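PDB 2PBP: enoyl-CoA hydratase subunit I from Geobacillus kaustophilus, which catalyses the hydration of 2-enoyl-CoA thioesters, probably in beta-oxidation, and belongs to the crotonase-like enoyl-CoA hydratase/isomerase family. Local coordinates for the interface of chains A and B. Numbering follows the deposited sequence. Chains: chain A/B, Enoyl-CoA hydratase subunit I.

The three contacts lie in one interface between two copies of the same protein, related by something other than an exact two-fold. Contacts 1 and 3 adjoin, the centres of their C-alpha atoms about 8 Å apart; both set helix 202-217 of chain A against helix 153-162 of chain B and share B:Leu157 and B:Leu160. Contact 2 stands about 20 Å from contact 1 and 18 Å from contact 3, measured between the same centres, and pairs helix 220-234 of chain A with helix 76-82 of chain B. A mostly apolar strip is thus flanked by a salt-bridged contact, an asymmetric pairing that would suit the trimers typical of crotonases.

Contact 1: the interface of chains A and B. Residues chain A 212, 215-216; chain B 144, 148, 153, 157, 160.
A:Val212, on helix 202-217, pushes both methyls into a groove of chain B lined by B:Thr148, B:Pro153, B:Leu157 and B:Leu160. Its two branches divide the work. CG1, anti to the backbone N (chi1 171°), lies 3.7 Å from CB of B:Pro153. The same CG1 of A:Val212 comes within 3.5 Å of the hydroxyl OG1 of B:Thr148. CG2 turns to the leucines, meeting CD2 of B:Leu157 at 3.5 Å, a snug fit, and CD1 of B:Leu160 at 3.6 Å. The valine crosses the proline ring at about a right angle. B:Thr148 closes the groove from helix 143-151. Its hydroxyl OG1 bonds back to the carbonyl O of B:Thr144 at 2.7 Å, nearly along the C=O axis, which fixes the rotation of the side chain and directs methyl CG2 at chain A. The threonine CB meets CB of A:Ala215 at 3.5 Å. CG2 of B:Thr148, which also borders A:Ala215 and A:Val212, sits 3.8 Å from CG2 of A:Val216. CG2 of A:Val216 also reaches CB of B:Pro153 at 3.9 Å. A serine at B:Thr148 lacks the methyl and would probably open a gap against A:Val212, A:Ala215 and A:Val216. The patch is a helix-to-helix apolar seam that interlocks the subunits of the deposited pair and is likely to stabilise the oligomer.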
ATOM      1  N   VAL A 212       6.261   1.092   4.305  1.00  5.43           N
ATOM      2  CA  VAL A 212       5.415   1.706   3.292  1.00  6.04           C
ATOM      3  C   VAL A 212       6.191   2.761   2.507  1.00  8.09           C
ATOM      4  O   VAL A 212       6.000   2.910   1.301  1.00  8.57           O
ATOM      5  CB  VAL A 212       4.156   2.345   3.926  1.00  2.66           C
ATOM      6  CG1 VAL A 212       3.406   3.176   2.893  1.00  5.71           C
ATOM      7  CG2 VAL A 212       3.253   1.252   4.470  1.00  3.70           C
ATOM      8  N   ALA A 215       8.030   0.974  -0.041  1.00  8.14           N
ATOM      9  CA  ALA A 215       7.117   0.419  -1.040  1.00  8.69           C
ATOM     10  C   ALA A 215       6.811   1.407  -2.156  1.00  9.58           C
ATOM     11  O   ALA A 215       6.546   1.015  -3.291  1.00  9.66           O
ATOM     12  CB  ALA A 215       5.820  -0.026  -0.373  1.00  6.55           C
ATOM     13  N   VAL A 216       6.838   2.692  -1.824  1.00  9.68           N
ATOM     14  CA  VAL A 216       6.566   3.737  -2.803  1.00 12.83           C
ATOM     15  C   VAL A 216       7.704   3.879  -3.816  1.00 15.22           C
ATOM     16  O   VAL A 216       7.465   4.213  -4.978  1.00 18.10           O
ATOM     17  CB  VAL A 216       6.348   5.106  -2.103  1.00 13.24           C
ATOM     18  CG1 VAL A 216       6.223   6.214  -3.137  1.00 16.34           C
ATOM     19  CG2 VAL A 216       5.092   5.057  -1.239  1.00 14.50           C
TER
ATOM     20  N   THR B 144       2.854  -5.071   3.198  1.00  5.76           N
ATOM     21  CA  THR B 144       3.047  -3.623   3.204  1.00  6.25           C
ATOM     22  C   THR B 144       3.496  -3.111   1.840  1.00  5.73           C
ATOM     23  O   THR B 144       3.204  -1.974   1.470  1.00  6.94           O
ATOM     24  CB  THR B 144       4.093  -3.178   4.251  1.00  4.95           C
ATOM     25  OG1 THR B 144       5.387  -3.673   3.887  1.00  6.27           O
ATOM     26  CG2 THR B 144       3.723  -3.698   5.627  1.00  7.27           C
ATOM     27  N   THR B 148       0.640  -1.105  -0.797  1.00  5.21           N
ATOM     28  CA  THR B 148       1.022   0.276  -1.073  1.00  5.17           C
ATOM     29  C   THR B 148       1.139   0.551  -2.573  1.00  6.05           C
ATOM     30  O   THR B 148       0.721   1.605  -3.056  1.00  6.04           O
ATOM     31  CB  THR B 148       2.356   0.626  -0.385  1.00  6.51           C
ATOM     32  OG1 THR B 148       2.204   0.493   1.036  1.00  6.43           O
ATOM     33  CG2 THR B 148       2.769   2.059  -0.710  1.00  5.60           C
ATOM     34  N   PRO B 153       0.260   5.055  -0.554  1.00  7.00           N
ATOM     35  CA  PRO B 153       0.597   5.098   0.874  1.00  6.89           C
ATOM     36  C   PRO B 153      -0.463   5.680   1.812  1.00  7.29           C
ATOM     37  O   PRO B 153      -0.580   5.246   2.961  1.00  5.82           O
ATOM     38  CB  PRO B 153       1.888   5.909   0.894  1.00  7.94           C
ATOM     39  CG  PRO B 153       1.679   6.872  -0.228  1.00  9.49           C
ATOM     40  CD  PRO B 153       1.110   5.984  -1.318  1.00  7.43           C
ATOM     41  N   LEU B 157      -1.632   2.958   4.609  1.00  7.20           N
ATOM     42  CA  LEU B 157      -1.332   3.136   6.028  1.00  7.84           C
ATOM     43  C   LEU B 157      -2.581   3.057   6.895  1.00  7.71           C
ATOM     44  O   LEU B 157      -2.526   2.593   8.033  1.00  6.97           O
ATOM     45  CB  LEU B 157      -0.595   4.457   6.258  1.00  7.08           C
ATOM     46  CG  LEU B 157       0.873   4.425   5.809  1.00  6.12           C
ATOM     47  CD1 LEU B 157       1.486   5.813   5.921  1.00  8.21           C
ATOM     48  CD2 LEU B 157       1.643   3.417   6.666  1.00  6.24           C
ATOM     49  N   LEU B 160      -3.146  -0.723   7.178  1.00  4.84           N
ATOM     50  CA  LEU B 160      -2.037  -1.372   7.870  1.00  3.65           C
ATOM     51  C   LEU B 160      -1.920  -0.967   9.339  1.00  5.33           C
ATOM     52  O   LEU B 160      -1.612  -1.800  10.190  1.00  7.97           O
ATOM     53  CB  LEU B 160      -0.725  -1.075   7.135  1.00  3.08           C
ATOM     54  CG  LEU B 160      -0.635  -1.665   5.723  1.00  5.67           C
ATOM     55  CD1 LEU B 160       0.519  -1.031   4.962  1.00  5.28           C
ATOM     56  CD2 LEU B 160      -0.455  -3.180   5.817  1.00  4.65           C
TER

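Contact 2: the interface of chains A and B. Residues chain A 229, 232; chain B 79-80.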
ATOM      1  N   LYS A 229      12.966  -7.390   7.644  1.00  5.91           N
ATOM      2  CA  LYS A 229      13.945  -7.028   8.666  1.00  5.28           C
ATOM      3  C   LYS A 229      13.203  -6.319   9.799  1.00  5.27           C
ATOM      4  O   LYS A 229      13.484  -6.547  10.979  1.00  3.74           O
ATOM      5  CB  LYS A 229      15.034  -6.112   8.091  1.00  6.89           C
ATOM      6  CG  LYS A 229      16.043  -6.836   7.210  1.00  9.20           C
ATOM      7  CD  LYS A 229      16.856  -7.842   8.021  1.00  9.20           C
ATOM      8  CE  LYS A 229      17.778  -8.660   7.131  1.00 11.72           C
ATOM      9  NZ  LYS A 229      18.728  -9.480   7.920  1.00 10.21           N
ATOM     10  N   TYR A 232      11.347  -8.869  11.802  1.00  4.95           N
ATOM     11  CA  TYR A 232      12.225  -9.527  12.771  1.00  5.40           C
ATOM     12  C   TYR A 232      12.417  -8.657  14.006  1.00  4.95           C
ATOM     13  O   TYR A 232      12.349  -9.140  15.140  1.00  4.30           O
ATOM     14  CB  TYR A 232      13.618  -9.790  12.184  1.00  3.09           C
ATOM     15  CG  TYR A 232      13.694 -10.734  11.003  1.00  6.65           C
ATOM     16  CD1 TYR A 232      12.594 -11.497  10.604  1.00  8.00           C
ATOM     17  CD2 TYR A 232      14.888 -10.882  10.299  1.00  7.16           C
ATOM     18  CE1 TYR A 232      12.688 -12.389   9.528  1.00  5.79           C
ATOM     19  CE2 TYR A 232      14.994 -11.768   9.227  1.00  6.95           C
ATOM     20  CZ  TYR A 232      13.891 -12.516   8.847  1.00  9.63           C
ATOM     21  OH  TYR A 232      14.006 -13.391   7.786  1.00  8.98           O
TER
ATOM     22  N   LEU B  79      14.234 -15.990  13.927  1.00  6.43           N
ATOM     23  CA  LEU B  79      13.619 -15.625  12.652  1.00  6.40           C
ATOM     24  C   LEU B  79      14.669 -15.417  11.565  1.00  6.73           C
ATOM     25  O   LEU B  79      14.474 -15.819  10.416  1.00  5.51           O
ATOM     26  CB  LEU B  79      12.771 -14.361  12.812  1.00  6.84           C
ATOM     27  CG  LEU B  79      11.470 -14.569  13.597  1.00  7.09           C
ATOM     28  CD1 LEU B  79      10.856 -13.224  13.969  1.00  8.71           C
ATOM     29  CD2 LEU B  79      10.506 -15.406  12.755  1.00  7.15           C
ATOM     30  N   GLU B  80      15.783 -14.790  11.927  1.00  6.40           N
ATOM     31  CA  GLU B  80      16.854 -14.552  10.965  1.00  7.35           C
ATOM     32  C   GLU B  80      17.332 -15.879  10.372  1.00  5.93           C
ATOM     33  O   GLU B  80      17.487 -16.005   9.159  1.00  5.08           O
ATOM     34  CB  GLU B  80      18.018 -13.826  11.639  1.00  7.58           C
ATOM     35  CG  GLU B  80      19.233 -13.601  10.741  1.00  9.41           C
ATOM     36  CD  GLU B  80      18.932 -12.747   9.517  1.00  8.74           C
ATOM     37  OE1 GLU B  80      18.384 -11.633   9.671  1.00  9.64           O
ATOM     38  OE2 GLU B  80      19.256 -13.190   8.396  1.00  8.80           O
TER
HETATM   39  O   HOH W   1      16.475 -14.236   7.151  1.00 10.63           O
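A:Tyr232 lies with one ring face against the backbone of B:Leu79 and B:Glu80, in a helix-to-helix contact between two crotonase-family subunits. From CB, on helix 220-234, the side chain leads to a ring that splits between two neighbours. On one flank CD1 touches CB of B:Leu79 at 3.6 Å, and CE1 follows beside the same methylene. On the other flank CD2 and then CE2 border the carboxylate of B:Glu80, CE2 coming within 3.4 Å of OE1. The carboxylate plane stands 89° to the ring. Farther out, the carbonyl carbon C of B:Leu79 sits 4.0 Å above the ring plane of A:Tyr232, toward the rim. CZ passes 3.7 Å from the carbonyl O of B:Leu79. At the tip the phenol OH pairs with water 1 at 2.7 Å, and this water reaches the backbone O of B:Glu80 at 2.9 Å. Beside the ring, A:Lys229, one helical turn earlier, bends at chi2 and then runs extended to NZ. Its ammonium group donates to OE1 of B:Glu80 at 2.8 Å, a salt bridge on the syn side of that oxygen and 23° out of the carboxylate plane. B:Glu80 itself bends at chi2 (61°), which brings OE1 across to CE2 of A:Tyr232 and to the lysine.

Contact 3: the interface of chains A and B. Residues chain A 97, 205, 208-209; chain B 133, 157, 160-161.
B:Trp161 buries its indole against helix 202-217 of chain A and makes a polar link across the contact. The indole NE1 donates to the backbone O of A:Leu205 at 3.0 Å, with 139° at the hydrogen. The donor approaches the carbonyl well off its axis, at a C=O angle of 114°, and the oxygen stands 28° out of the ring plane; the bond is bent, yet it ties the pyrrole edge to the helix backbone. Contacts over the ring faces come next. CB of A:Leu205 lies 3.8 Å above the indole plane, toward the rim, and its CD2 comes within 3.4 Å of CD1 of B:Trp161. On the same face CB of A:Pro97 overhangs the outer rim of the six-membered ring, 3.5 Å from CH2 of B:Trp161. The opposite face rests on CD2 of B:Leu157 from the tryptophan's own chain, which sandwiches the indole and is likely to limit its rocking. Aliphatic contacts at the rim follow. CG2 of A:Ile208 lies 3.7 Å from CD1 of the indole. CB of A:Lys209 borders CZ2 at 3.9 Å, and its extended chain continues past the benzene edge. Away from the indole, CG2 of A:Ile208 is 3.8 Å from CB of B:Leu160. The same CD2 of A:Leu205 also lies 3.9 Å from CG2 of B:Val133. In the fold, the indole projects from near the end of helix 153-162 and fits between chain A's helix 202-217 and the loop residue just before strand 98-102.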
ATOM      1  N   PRO A  97       3.956   8.820  13.390  1.00  6.11           N
ATOM      2  CA  PRO A  97       2.767   8.995  12.552  1.00  7.65           C
ATOM      3  C   PRO A  97       2.329  10.460  12.525  1.00  8.37           C
ATOM      4  O   PRO A  97       2.264  11.122  13.565  1.00  6.86           O
ATOM      5  CB  PRO A  97       1.740   8.089  13.226  1.00  6.83           C
ATOM      6  CG  PRO A  97       2.586   6.950  13.704  1.00  8.95           C
ATOM      7  CD  PRO A  97       3.789   7.671  14.300  1.00  6.59           C
ATOM      8  N   LEU A 205       3.619   0.797  14.405  1.00  4.54           N
ATOM      9  CA  LEU A 205       3.217   1.877  13.501  1.00  4.50           C
ATOM     10  C   LEU A 205       4.439   2.506  12.824  1.00  5.11           C
ATOM     11  O   LEU A 205       4.414   2.826  11.635  1.00  4.80           O
ATOM     12  CB  LEU A 205       2.438   2.967  14.247  1.00  4.50           C
ATOM     13  CG  LEU A 205       1.113   2.590  14.915  1.00  4.76           C
ATOM     14  CD1 LEU A 205       0.306   3.861  15.174  1.00  4.52           C
ATOM     15  CD2 LEU A 205       0.322   1.643  14.030  1.00  4.93           C
ATOM     16  N   ILE A 208       5.994  -0.009  10.268  1.00  3.78           N
ATOM     17  CA  ILE A 208       5.080  -0.228   9.149  1.00  6.27           C
ATOM     18  C   ILE A 208       5.220   0.972   8.217  1.00  6.18           C
ATOM     19  O   ILE A 208       5.283   0.828   6.992  1.00  3.65           O
ATOM     20  CB  ILE A 208       3.599  -0.329   9.618  1.00  6.67           C
ATOM     21  CG1 ILE A 208       3.313  -1.737  10.147  1.00 10.65           C
ATOM     22  CG2 ILE A 208       2.664   0.029   8.462  1.00  4.96           C
ATOM     23  CD1 ILE A 208       3.480  -2.920   9.157  1.00 13.93           C
ATOM     24  N   LYS A 209       5.264   2.159   8.813  1.00  6.21           N
ATOM     25  CA  LYS A 209       5.403   3.386   8.047  1.00  5.59           C
ATOM     26  C   LYS A 209       6.706   3.361   7.245  1.00  6.04           C
ATOM     27  O   LYS A 209       6.723   3.749   6.076  1.00  5.48           O
ATOM     28  CB  LYS A 209       5.372   4.598   8.986  1.00  6.35           C
ATOM     29  CG  LYS A 209       5.644   5.923   8.293  1.00  8.82           C
ATOM     30  CD  LYS A 209       5.433   7.103   9.236  1.00  5.45           C
ATOM     31  CE  LYS A 209       5.962   8.383   8.613  1.00  9.14           C
ATOM     32  NZ  LYS A 209       5.649   9.587   9.439  1.00  6.33           N
TER
ATOM     33  N   VAL B 133      -0.855  -5.838  13.148  1.00  8.02           N
ATOM     34  CA  VAL B 133      -0.551  -4.688  13.991  1.00  8.54           C
ATOM     35  C   VAL B 133      -1.173  -4.786  15.384  1.00  7.98           C
ATOM     36  O   VAL B 133      -0.590  -4.312  16.365  1.00  8.01           O
ATOM     37  CB  VAL B 133      -1.004  -3.365  13.316  1.00  6.59           C
ATOM     38  CG1 VAL B 133      -2.515  -3.359  13.113  1.00  8.20           C
ATOM     39  CG2 VAL B 133      -0.574  -2.176  14.162  1.00  8.25           C
ATOM     40  N   LEU B 157      -1.632   2.958   4.609  1.00  7.20           N
ATOM     41  CA  LEU B 157      -1.332   3.136   6.028  1.00  7.84           C
ATOM     42  C   LEU B 157      -2.581   3.057   6.895  1.00  7.71           C
ATOM     43  O   LEU B 157      -2.526   2.593   8.033  1.00  6.97           O
ATOM     44  CB  LEU B 157      -0.595   4.457   6.258  1.00  7.08           C
ATOM     45  CG  LEU B 157       0.873   4.425   5.809  1.00  6.12           C
ATOM     46  CD1 LEU B 157       1.486   5.813   5.921  1.00  8.21           C
ATOM     47  CD2 LEU B 157       1.643   3.417   6.666  1.00  6.24           C
ATOM     48  N   LEU B 160      -3.146  -0.723   7.178  1.00  4.84           N
ATOM     49  CA  LEU B 160      -2.037  -1.372   7.870  1.00  3.65           C
ATOM     50  C   LEU B 160      -1.920  -0.967   9.339  1.00  5.33           C
ATOM     51  O   LEU B 160      -1.612  -1.800  10.190  1.00  7.97           O
ATOM     52  CB  LEU B 160      -0.725  -1.075   7.135  1.00  3.08           C
ATOM     53  CG  LEU B 160      -0.635  -1.665   5.723  1.00  5.67           C
ATOM     54  CD1 LEU B 160       0.519  -1.031   4.962  1.00  5.28           C
ATOM     55  CD2 LEU B 160      -0.455  -3.180   5.817  1.00  4.65           C
ATOM     56  N   TRP B 161      -2.176   0.304   9.634  1.00  5.98           N
ATOM     57  CA  TRP B 161      -2.086   0.801  11.007  1.00  5.31           C
ATOM     58  C   TRP B 161      -3.259   0.395  11.904  1.00  7.69           C
ATOM     59  O   TRP B 161      -3.082   0.205  13.108  1.00  7.05           O
ATOM     60  CB  TRP B 161      -1.976   2.327  11.015  1.00  3.29           C
ATOM     61  CG  TRP B 161      -0.608   2.881  10.728  1.00  6.05           C
ATOM     62  CD1 TRP B 161       0.575   2.193  10.675  1.00  5.46           C
ATOM     63  CD2 TRP B 161      -0.280   4.258  10.533  1.00  6.35           C
ATOM     64  NE1 TRP B 161       1.620   3.062  10.465  1.00  5.71           N
ATOM     65  CE2 TRP B 161       1.124   4.339  10.375  1.00  6.80           C
ATOM     66  CE3 TRP B 161      -1.033   5.440  10.482  1.00  5.81           C
ATOM     67  CZ2 TRP B 161       1.787   5.552  10.168  1.00  6.94           C
ATOM     68  CZ3 TRP B 161      -0.375   6.646  10.276  1.00  5.71           C
ATOM     69  CH2 TRP B 161       1.024   6.692  10.122  1.00  4.10           C
TER